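Side-chain contacts in probable transcriptional regulator (Rhodococcus jostii, PDB 3HIM), which probably binds regulatory DNA as a dimeric transcription factor of the TetR family: residues A24-F29 with N107-R112; L63-S68 with A127-I132; T141-A146 with G151-F156. One frame throughout, in Å; residues are numbered along the deposited sequence.

Contact 1. Residues A24-F29 with N107-R112; sequences AAIEVF and NRASAR
Ile26 meets Ala109 and Ser110 with both branches of its side chain. It reaches from helix 16-32 to the first turn of helix 108-116. Ile26 CA lies 6.0 Å from Ser110 CA, a close approach that small residues on the second helix allow. The CG2 methyl is anti to the backbone N of Ile26 and comes up against the peptide between Ala109 and Ser110. Ile26 CG2 sits 3.7 Å from Ala109 C and 3.8 Å from Ser110 N, so this branch packs on backbone. Ile26 CG2 is also 3.9 Å from Ala109 CB, which points toward helix 16-32. The other branch is extended, with chi2 at 155°, and carries CD1 to the side of Ser110. Ile26 CD1 lies 3.9 Å from Ser110 CB and equally far from Ser110 OG. The contact is therefore van der Waals packing, with 116 Å² buried over the two segments. Replacing Ile26 by an alanine would probably open a gap beside the Ala109-Ser110 peptide and leave the two helices poorly joined here. Ile26 belongs to the probable DNA-binding part of this TetR-family protein, and its partners belong to the C-terminal part, so the contact bridges the two. Arg112, one turn on from Ala109, gives its NE to Ser173 O and ties helix 108-116 to helix 158-175. Ile26 also touches Ile67 of helix 60-82, and Ala25 and Phe29 pack on helices 39-45 and 60-82. Helix 16-32 thus lies against the predicted helix-turn-helix region while Ile26 reaches helix 108-116.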
loop_
_atom_site.group_PDB
_atom_site.type_symbol
_atom_site.label_atom_id
_atom_site.label_comp_id
_atom_site.label_asym_id
_atom_site.label_seq_id
_atom_site.Cartn_x
_atom_site.Cartn_y
_atom_site.Cartn_z
ATOM N N ALA B 24 -2.523 19.525 -11.443
ATOM C CA ALA B 24 -1.546 20.340 -10.712
ATOM C C ALA B 24 -1.647 20.096 -9.212
ATOM O O ALA B 24 -0.626 20.042 -8.518
ATOM C CB ALA B 24 -1.717 21.830 -11.019
ATOM N N ALA B 25 -2.872 19.958 -8.711
ATOM C CA ALA B 25 -3.064 19.704 -7.287
ATOM C C ALA B 25 -2.432 18.361 -6.884
ATOM O O ALA B 25 -1.864 18.247 -5.805
ATOM C CB ALA B 25 -4.535 19.739 -6.914
ATOM N N ILE B 26 -2.535 17.355 -7.748
ATOM C CA ILE B 26 -1.941 16.053 -7.453
ATOM C C ILE B 26 -0.440 16.196 -7.244
ATOM O O ILE B 26 0.098 15.754 -6.219
ATOM C CB ILE B 26 -2.270 15.012 -8.527
ATOM C CG1 ILE B 26 -3.729 14.566 -8.377
ATOM C CG2 ILE B 26 -1.288 13.782 -8.458
ATOM C CD1 ILE B 26 -4.334 14.031 -9.667
ATOM N N GLU B 27 0.222 16.836 -8.205
ATOM C CA GLU B 27 1.645 17.116 -8.103
ATOM C C GLU B 27 1.968 17.888 -6.808
ATOM O O GLU B 27 2.859 17.493 -6.063
ATOM C CB GLU B 27 2.127 17.866 -9.355
ATOM N N VAL B 28 1.216 18.950 -6.524
ATOM C CA VAL B 28 1.473 19.777 -5.345
ATOM C C VAL B 28 1.152 19.003 -4.065
ATOM O O VAL B 28 1.934 19.037 -3.099
ATOM C CB VAL B 28 0.720 21.146 -5.391
ATOM C CG1 VAL B 28 0.910 21.921 -4.095
ATOM C CG2 VAL B 28 1.213 22.003 -6.555
ATOM N N PHE B 29 0.021 18.292 -4.060
ATOM C CA PHE B 29 -0.340 17.466 -2.911
ATOM C C PHE B 29 0.750 16.422 -2.641
ATOM O O PHE B 29 1.144 16.219 -1.497
ATOM C CB PHE B 29 -1.708 16.797 -3.083
ATOM C CG PHE B 29 -2.892 17.744 -2.978
ATOM C CD1 PHE B 29 -2.777 19.003 -2.365
ATOM C CD2 PHE B 29 -4.144 17.355 -3.476
ATOM C CE1 PHE B 29 -3.879 19.851 -2.268
ATOM C CE2 PHE B 29 -5.255 18.194 -3.370
ATOM C CZ PHE B 29 -5.117 19.449 -2.772
ATOM N N ASN B 107 -1.337 5.159 -12.845
ATOM C CA ASN B 107 -1.976 6.293 -12.167
ATOM C C ASN B 107 -1.598 6.450 -10.715
ATOM O O ASN B 107 -2.397 6.976 -9.920
ATOM C CB ASN B 107 -3.493 6.200 -12.311
ATOM C CG ASN B 107 -3.903 6.158 -13.749
ATOM O OD1 ASN B 107 -3.925 7.186 -14.417
ATOM N ND2 ASN B 107 -4.185 4.964 -14.257
ATOM N N ARG B 108 -0.377 6.020 -10.382
ATOM C CA ARG B 108 0.080 5.936 -8.990
ATOM C C ARG B 108 0.010 7.260 -8.214
ATOM O O ARG B 108 -0.318 7.258 -7.013
ATOM C CB ARG B 108 1.498 5.313 -8.890
ATOM C CG ARG B 108 2.598 6.042 -9.678
ATOM C CD ARG B 108 3.884 5.196 -9.833
ATOM N NE ARG B 108 4.934 5.910 -10.558
ATOM C CZ ARG B 108 5.083 5.886 -11.882
ATOM N NH1 ARG B 108 4.262 5.168 -12.655
ATOM N NH2 ARG B 108 6.060 6.578 -12.434
ATOM N N ALA B 109 0.334 8.370 -8.884
ATOM C CA ALA B 109 0.389 9.688 -8.227
ATOM C C ALA B 109 -1.004 10.121 -7.846
ATOM O O ALA B 109 -1.255 10.482 -6.714
ATOM C CB ALA B 109 1.077 10.744 -9.118
ATOM N N SER B 110 -1.918 10.057 -8.803
ATOM C CA SER B 110 -3.320 10.255 -8.494
ATOM C C SER B 110 -3.819 9.241 -7.471
ATOM O O SER B 110 -4.573 9.602 -6.580
ATOM C CB SER B 110 -4.175 10.180 -9.748
ATOM O OG SER B 110 -5.525 10.333 -9.387
ATOM N N ALA B 111 -3.411 7.981 -7.599
ATOM C CA ALA B 111 -3.879 6.928 -6.667
ATOM C C ALA B 111 -3.462 7.241 -5.228
ATOM O O ALA B 111 -4.279 7.149 -4.314
ATOM C CB ALA B 111 -3.372 5.565 -7.084
ATOM N N ARG B 112 -2.201 7.626 -5.037
ATOM C CA ARG B 112 -1.718 7.989 -3.710
ATOM C C ARG B 112 -2.534 9.115 -3.054
ATOM O O ARG B 112 -2.918 9.009 -1.889
ATOM C CB ARG B 112 -0.232 8.342 -3.769
ATOM C CG ARG B 112 0.648 7.101 -3.835
ATOM C CD ARG B 112 2.130 7.423 -3.830
ATOM N NE ARG B 112 2.689 7.331 -5.179
ATOM C CZ ARG B 112 3.255 8.343 -5.820
ATOM N NH1 ARG B 112 3.356 9.526 -5.222
ATOM N NH2 ARG B 112 3.736 8.174 -7.052
#

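Contact 2. Residues L63-S68 with A127-I132; sequences LLYAIS and AIIADI
Ser68 OG makes a weak hydrogen bond to Gly114 O and is met by three carbons of Ile129. Ser68 OG lies 3.7 Å from Ile129 CD1 and 3.8 Å from Ile129 CG1, with CG2 only slightly farther. The setting is the all-helical TetR fold, in which helix 60-82 runs from the probable DNA-binding domain into the C-terminal domain. Here it lies alongside helix 123-149. The short segments run nearly parallel, at 11°, with their axes 11.0 Å apart. Side chains bridge that spacing. Ile129 points toward helix 60-82, and its chi2 of -59° bends CD1 round, unlike the extended chain of Ile128. The bent methyl, Ile129 CD1, settles on the backbone of the other helix, 3.7 Å from Ser68 C. Ile129 CD1 also touches the Tyr65 ring, 4.2 Å from Tyr65 CE1, where the two side chains lie alongside and point opposite ways. Tyr65 swings its ring across the gap because CG is anti to the backbone N, chi1 171°. It runs nearly perpendicular to Ile128 and brings its hydroxyl against that residue's methyls. The ring also stacks with His125, just before the second segment. The inner layer of Ser68 and Ile129 is buried, whereas Ile128 is exposed and lies at the outer border of the contact. Leu118 and His72 add to the packing round Ile129. The tightest approach is that of Tyr65 OH to Ile128 CD1, at 3.3 Å, with Ile128 CG2 at 3.6 Å from the same oxygen.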
loop_
_atom_site.group_PDB
_atom_site.type_symbol
_atom_site.label_atom_id
_atom_site.label_comp_id
_atom_site.label_asym_id
_atom_site.label_seq_id
_atom_site.Cartn_x
_atom_site.Cartn_y
_atom_site.Cartn_z
ATOM N N LEU B 63 -11.659 19.796 -3.875
ATOM C CA LEU B 63 -10.682 19.473 -4.900
ATOM C C LEU B 63 -10.087 18.083 -4.653
ATOM O O LEU B 63 -9.866 17.309 -5.606
ATOM C CB LEU B 63 -9.590 20.545 -4.930
ATOM C CG LEU B 63 -8.361 20.326 -5.830
ATOM C CD1 LEU B 63 -8.745 20.025 -7.278
ATOM C CD2 LEU B 63 -7.455 21.549 -5.755
ATOM N N LEU B 64 -9.829 17.772 -3.377
ATOM C CA LEU B 64 -9.377 16.439 -3.002
ATOM C C LEU B 64 -10.446 15.384 -3.354
ATOM O O LEU B 64 -10.132 14.323 -3.913
ATOM C CB LEU B 64 -9.038 16.378 -1.506
ATOM C CG LEU B 64 -8.771 14.966 -0.970
ATOM C CD1 LEU B 64 -7.418 14.472 -1.490
ATOM C CD2 LEU B 64 -8.826 14.948 0.558
ATOM N N TYR B 65 -11.706 15.688 -3.020
ATOM C CA TYR B 65 -12.822 14.816 -3.337
ATOM C C TYR B 65 -12.905 14.583 -4.835
ATOM O O TYR B 65 -13.041 13.433 -5.266
ATOM C CB TYR B 65 -14.132 15.388 -2.807
ATOM C CG TYR B 65 -15.358 14.633 -3.303
ATOM C CD1 TYR B 65 -15.525 13.268 -3.022
ATOM C CD2 TYR B 65 -16.335 15.279 -4.075
ATOM C CE1 TYR B 65 -16.638 12.560 -3.487
ATOM C CE2 TYR B 65 -17.463 14.586 -4.539
ATOM C CZ TYR B 65 -17.598 13.226 -4.235
ATOM O OH TYR B 65 -18.681 12.532 -4.682
ATOM N N ALA B 66 -12.806 15.652 -5.634
ATOM C CA ALA B 66 -12.790 15.472 -7.088
ATOM C C ALA B 66 -11.665 14.522 -7.520
ATOM O O ALA B 66 -11.896 13.610 -8.294
ATOM C CB ALA B 66 -12.687 16.818 -7.829
ATOM N N ILE B 67 -10.462 14.728 -7.009
ATOM C CA ILE B 67 -9.319 13.867 -7.345
ATOM C C ILE B 67 -9.612 12.408 -6.954
ATOM O O ILE B 67 -9.415 11.496 -7.733
ATOM C CB ILE B 67 -8.008 14.404 -6.688
ATOM C CG1 ILE B 67 -7.588 15.725 -7.342
ATOM C CG2 ILE B 67 -6.859 13.394 -6.770
ATOM C CD1 ILE B 67 -6.564 16.521 -6.551
ATOM N N SER B 68 -10.139 12.209 -5.755
ATOM C CA SER B 68 -10.340 10.876 -5.218
ATOM C C SER B 68 -11.484 10.143 -5.954
ATOM O O SER B 68 -11.395 8.945 -6.254
ATOM C CB SER B 68 -10.600 10.967 -3.712
ATOM O OG SER B 68 -10.714 9.675 -3.152
ATOM N N ALA B 127 -18.371 8.712 2.426
ATOM C CA ALA B 127 -19.329 7.619 2.181
ATOM C C ALA B 127 -19.407 7.257 0.694
ATOM O O ALA B 127 -19.602 6.100 0.354
ATOM C CB ALA B 127 -20.705 7.956 2.707
ATOM N N ILE B 128 -19.244 8.236 -0.195
ATOM C CA ILE B 128 -19.327 7.948 -1.630
ATOM C C ILE B 128 -18.093 7.175 -2.109
ATOM O O ILE B 128 -18.197 6.226 -2.894
ATOM C CB ILE B 128 -19.496 9.241 -2.446
ATOM C CG1 ILE B 128 -20.901 9.832 -2.240
ATOM C CG2 ILE B 128 -19.201 9.015 -3.944
ATOM C CD1 ILE B 128 -20.972 11.344 -2.659
ATOM N N ILE B 129 -16.927 7.588 -1.625
ATOM C CA ILE B 129 -15.675 6.947 -1.993
ATOM C C ILE B 129 -15.637 5.508 -1.472
ATOM O O ILE B 129 -15.231 4.592 -2.190
ATOM C CB ILE B 129 -14.455 7.762 -1.487
ATOM C CG1 ILE B 129 -14.398 9.135 -2.194
ATOM C CG2 ILE B 129 -13.155 6.971 -1.659
ATOM C CD1 ILE B 129 -14.287 9.125 -3.762
ATOM N N ALA B 130 -16.065 5.311 -0.227
ATOM C CA ALA B 130 -16.041 3.974 0.383
ATOM C C ALA B 130 -16.948 3.050 -0.418
ATOM O O ALA B 130 -16.615 1.887 -0.653
ATOM C CB ALA B 130 -16.475 4.026 1.867
ATOM N N ASP B 131 -18.079 3.586 -0.872
ATOM C CA ASP B 131 -18.983 2.807 -1.694
ATOM C C ASP B 131 -18.336 2.366 -3.005
ATOM O O ASP B 131 -18.488 1.216 -3.398
ATOM C CB ASP B 131 -20.270 3.553 -1.973
ATOM C CG ASP B 131 -21.255 2.705 -2.719
ATOM O OD1 ASP B 131 -21.582 1.614 -2.212
ATOM O OD2 ASP B 131 -21.693 3.103 -3.812
ATOM N N ILE B 132 -17.606 3.267 -3.667
ATOM C CA ILE B 132 -16.856 2.904 -4.885
ATOM C C ILE B 132 -15.768 1.851 -4.604
ATOM O O ILE B 132 -15.567 0.939 -5.409
ATOM C CB ILE B 132 -16.247 4.132 -5.593
ATOM C CG1 ILE B 132 -17.371 5.103 -5.981
ATOM C CG2 ILE B 132 -15.452 3.702 -6.847
ATOM C CD1 ILE B 132 -16.914 6.501 -6.303
#

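Contact 3. Residues T141-A146 with G151-F156; sequences TRIIEA and GDFHPF
Helix 123-149 ends in a Schellman motif at Gly151, where phi is 76°, and the chain then passes back along the helix, bringing the CA atoms of Ile144 and Phe153 7.0 Å apart. Phe153 carries most of the contact. Its ring comes edge-on to the helix backbone. Phe153 CD2 lies 3.6 Å from Ile144 O, which sits at the edge and near the ring plane, and 3.8 Å from Ile144 CA. The neighbouring Phe153 CE2 is 3.9 Å from Ile143 O, which approaches obliquely. The ring reaches the helix with CG anti to the carbonyl carbon of Phe153, chi1 -68°. Contact with the side chains is looser: Phe153 CE2 is 4.3 Å from Ile143 CG2. Ile144 CG2 lies near Phe153 CD2 as well and meets Pro155 CG at 4.1 Å. The side chains of Ile144 and Pro155 overlap flank to flank, head to tail. Ile143, Ile144 and Phe153 are buried, so the loop covers an apolar face of the helix. A backbone hydrogen bond between Phe153 and Gly147 also ties the loop to the helix. Beyond the loop, Phe153 touches Val199 and Cys201 near the C-terminal end, while Ile144 packs on Ile158 and Ala161 of helix 158-175. His154 O takes a hydrogen bond from Arg197 of the second subunit, which places this turn beside helix 184-198 of that subunit.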
loop_
_atom_site.group_PDB
_atom_site.type_symbol
_atom_site.label_atom_id
_atom_site.label_comp_id
_atom_site.label_asym_id
_atom_site.label_seq_id
_atom_site.Cartn_x
_atom_site.Cartn_y
_atom_site.Cartn_z
ATOM N N THR B 141 -14.621 -10.388 -6.228
ATOM C CA THR B 141 -15.354 -11.447 -5.529
ATOM C C THR B 141 -16.338 -12.173 -6.463
ATOM O O THR B 141 -16.450 -13.402 -6.397
ATOM C CB THR B 141 -16.046 -10.964 -4.199
ATOM O OG1 THR B 141 -16.971 -9.926 -4.495
ATOM C CG2 THR B 141 -15.046 -10.400 -3.240
ATOM N N ARG B 142 -17.013 -11.426 -7.344
ATOM C CA ARG B 142 -17.896 -12.026 -8.342
ATOM C C ARG B 142 -17.135 -13.034 -9.224
ATOM O O ARG B 142 -17.585 -14.165 -9.405
ATOM C CB ARG B 142 -18.583 -10.952 -9.198
ATOM N N ILE B 143 -15.967 -12.633 -9.724
ATOM C CA ILE B 143 -15.168 -13.495 -10.596
ATOM C C ILE B 143 -14.748 -14.743 -9.827
ATOM O O ILE B 143 -14.894 -15.853 -10.333
ATOM C CB ILE B 143 -13.939 -12.758 -11.197
ATOM C CG1 ILE B 143 -14.407 -11.778 -12.278
ATOM C CG2 ILE B 143 -12.894 -13.752 -11.789
ATOM C CD1 ILE B 143 -13.495 -10.580 -12.449
ATOM N N ILE B 144 -14.288 -14.558 -8.591
ATOM C CA ILE B 144 -13.827 -15.669 -7.776
ATOM C C ILE B 144 -14.983 -16.634 -7.480
ATOM O O ILE B 144 -14.820 -17.866 -7.577
ATOM C CB ILE B 144 -13.096 -15.196 -6.519
ATOM C CG1 ILE B 144 -11.854 -14.384 -6.909
ATOM C CG2 ILE B 144 -12.678 -16.398 -5.670
ATOM C CD1 ILE B 144 -11.176 -13.664 -5.723
ATOM N N GLU B 145 -16.147 -16.065 -7.172
ATOM C CA GLU B 145 -17.372 -16.837 -7.003
ATOM C C GLU B 145 -17.724 -17.597 -8.276
ATOM O O GLU B 145 -18.013 -18.793 -8.234
ATOM C CB GLU B 145 -18.527 -15.905 -6.640
ATOM C CG GLU B 145 -18.474 -15.424 -5.198
ATOM C CD GLU B 145 -19.499 -14.356 -4.879
ATOM O OE1 GLU B 145 -20.350 -14.022 -5.734
ATOM O OE2 GLU B 145 -19.462 -13.857 -3.742
ATOM N N ALA B 146 -17.690 -16.904 -9.414
ATOM C CA ALA B 146 -18.012 -17.546 -10.680
ATOM C C ALA B 146 -17.175 -18.803 -10.880
ATOM O O ALA B 146 -17.702 -19.837 -11.247
ATOM C CB ALA B 146 -17.809 -16.583 -11.825
ATOM N N GLY B 151 -16.135 -24.884 -10.748
ATOM C CA GLY B 151 -15.117 -25.849 -10.346
ATOM C C GLY B 151 -13.731 -25.464 -10.859
ATOM O O GLY B 151 -12.801 -26.259 -10.774
ATOM N N ASP B 152 -13.595 -24.256 -11.414
ATOM C CA ASP B 152 -12.295 -23.727 -11.827
ATOM C C ASP B 152 -11.435 -23.293 -10.637
ATOM O O ASP B 152 -10.210 -23.390 -10.682
ATOM C CB ASP B 152 -12.472 -22.519 -12.740
ATOM C CG ASP B 152 -13.091 -22.872 -14.078
ATOM O OD1 ASP B 152 -12.814 -23.969 -14.608
ATOM O OD2 ASP B 152 -13.839 -22.025 -14.607
ATOM N N PHE B 153 -12.077 -22.782 -9.590
ATOM C CA PHE B 153 -11.346 -22.217 -8.456
ATOM C C PHE B 153 -11.667 -23.027 -7.217
ATOM O O PHE B 153 -12.745 -23.616 -7.122
ATOM C CB PHE B 153 -11.727 -20.731 -8.213
ATOM C CG PHE B 153 -11.276 -19.769 -9.315
ATOM C CD1 PHE B 153 -10.288 -20.122 -10.234
ATOM C CD2 PHE B 153 -11.835 -18.493 -9.404
ATOM C CE1 PHE B 153 -9.872 -19.236 -11.245
ATOM C CE2 PHE B 153 -11.430 -17.586 -10.417
ATOM C CZ PHE B 153 -10.439 -17.967 -11.335
ATOM N N HIS B 154 -10.744 -23.040 -6.262
ATOM C CA HIS B 154 -10.953 -23.697 -4.966
ATOM C C HIS B 154 -10.394 -22.816 -3.856
ATOM O O HIS B 154 -9.451 -23.208 -3.166
ATOM C CB HIS B 154 -10.282 -25.067 -4.950
ATOM C CG HIS B 154 -10.576 -25.873 -6.171
ATOM N ND1 HIS B 154 -11.798 -26.479 -6.384
ATOM C CD2 HIS B 154 -9.831 -26.127 -7.273
ATOM C CE1 HIS B 154 -11.780 -27.101 -7.551
ATOM N NE2 HIS B 154 -10.599 -26.904 -8.110
ATOM N N PRO B 155 -10.987 -21.628 -3.678
ATOM C CA PRO B 155 -10.476 -20.640 -2.726
ATOM C C PRO B 155 -10.634 -21.145 -1.313
ATOM O O PRO B 155 -11.605 -21.842 -1.018
ATOM C CB PRO B 155 -11.385 -19.409 -2.944
ATOM C CG PRO B 155 -12.580 -19.908 -3.632
ATOM C CD PRO B 155 -12.288 -21.233 -4.257
ATOM N N PHE B 156 -9.670 -20.826 -0.457
ATOM C CA PHE B 156 -9.852 -21.032 0.968
ATOM C C PHE B 156 -10.998 -20.132 1.420
ATOM O O PHE B 156 -11.950 -20.563 2.066
ATOM C CB PHE B 156 -8.577 -20.680 1.739
ATOM C CG PHE B 156 -7.554 -21.776 1.752
ATOM C CD1 PHE B 156 -7.738 -22.900 2.544
ATOM C CD2 PHE B 156 -6.394 -21.674 0.978
ATOM C CE1 PHE B 156 -6.782 -23.919 2.560
ATOM C CE2 PHE B 156 -5.445 -22.676 0.982
ATOM C CZ PHE B 156 -5.640 -23.814 1.772
#

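In the fold
Contacts 1 and 2 are neighbours, with centres 14 Å apart, and they touch directly: Ala25 and Ile26 of helix 16-32 pack on Leu63 and Ile67 of helix 60-82. Their segments alternate along the chain, and each joins the probable DNA-binding region to the C-terminal domain. Contact 3 follows both in sequence and lies within the C-terminal domain. Its centre is 34 Å from that of contact 1 and 29 Å from that of contact 2. Contacts 2 and 3 share helix 123-149, which runs from the domain junction to the far end beside the second subunit. Contacts 1 and 2 together hold the probable DNA-binding region against the C-terminal domain, while contact 3 lies at that domain's far end.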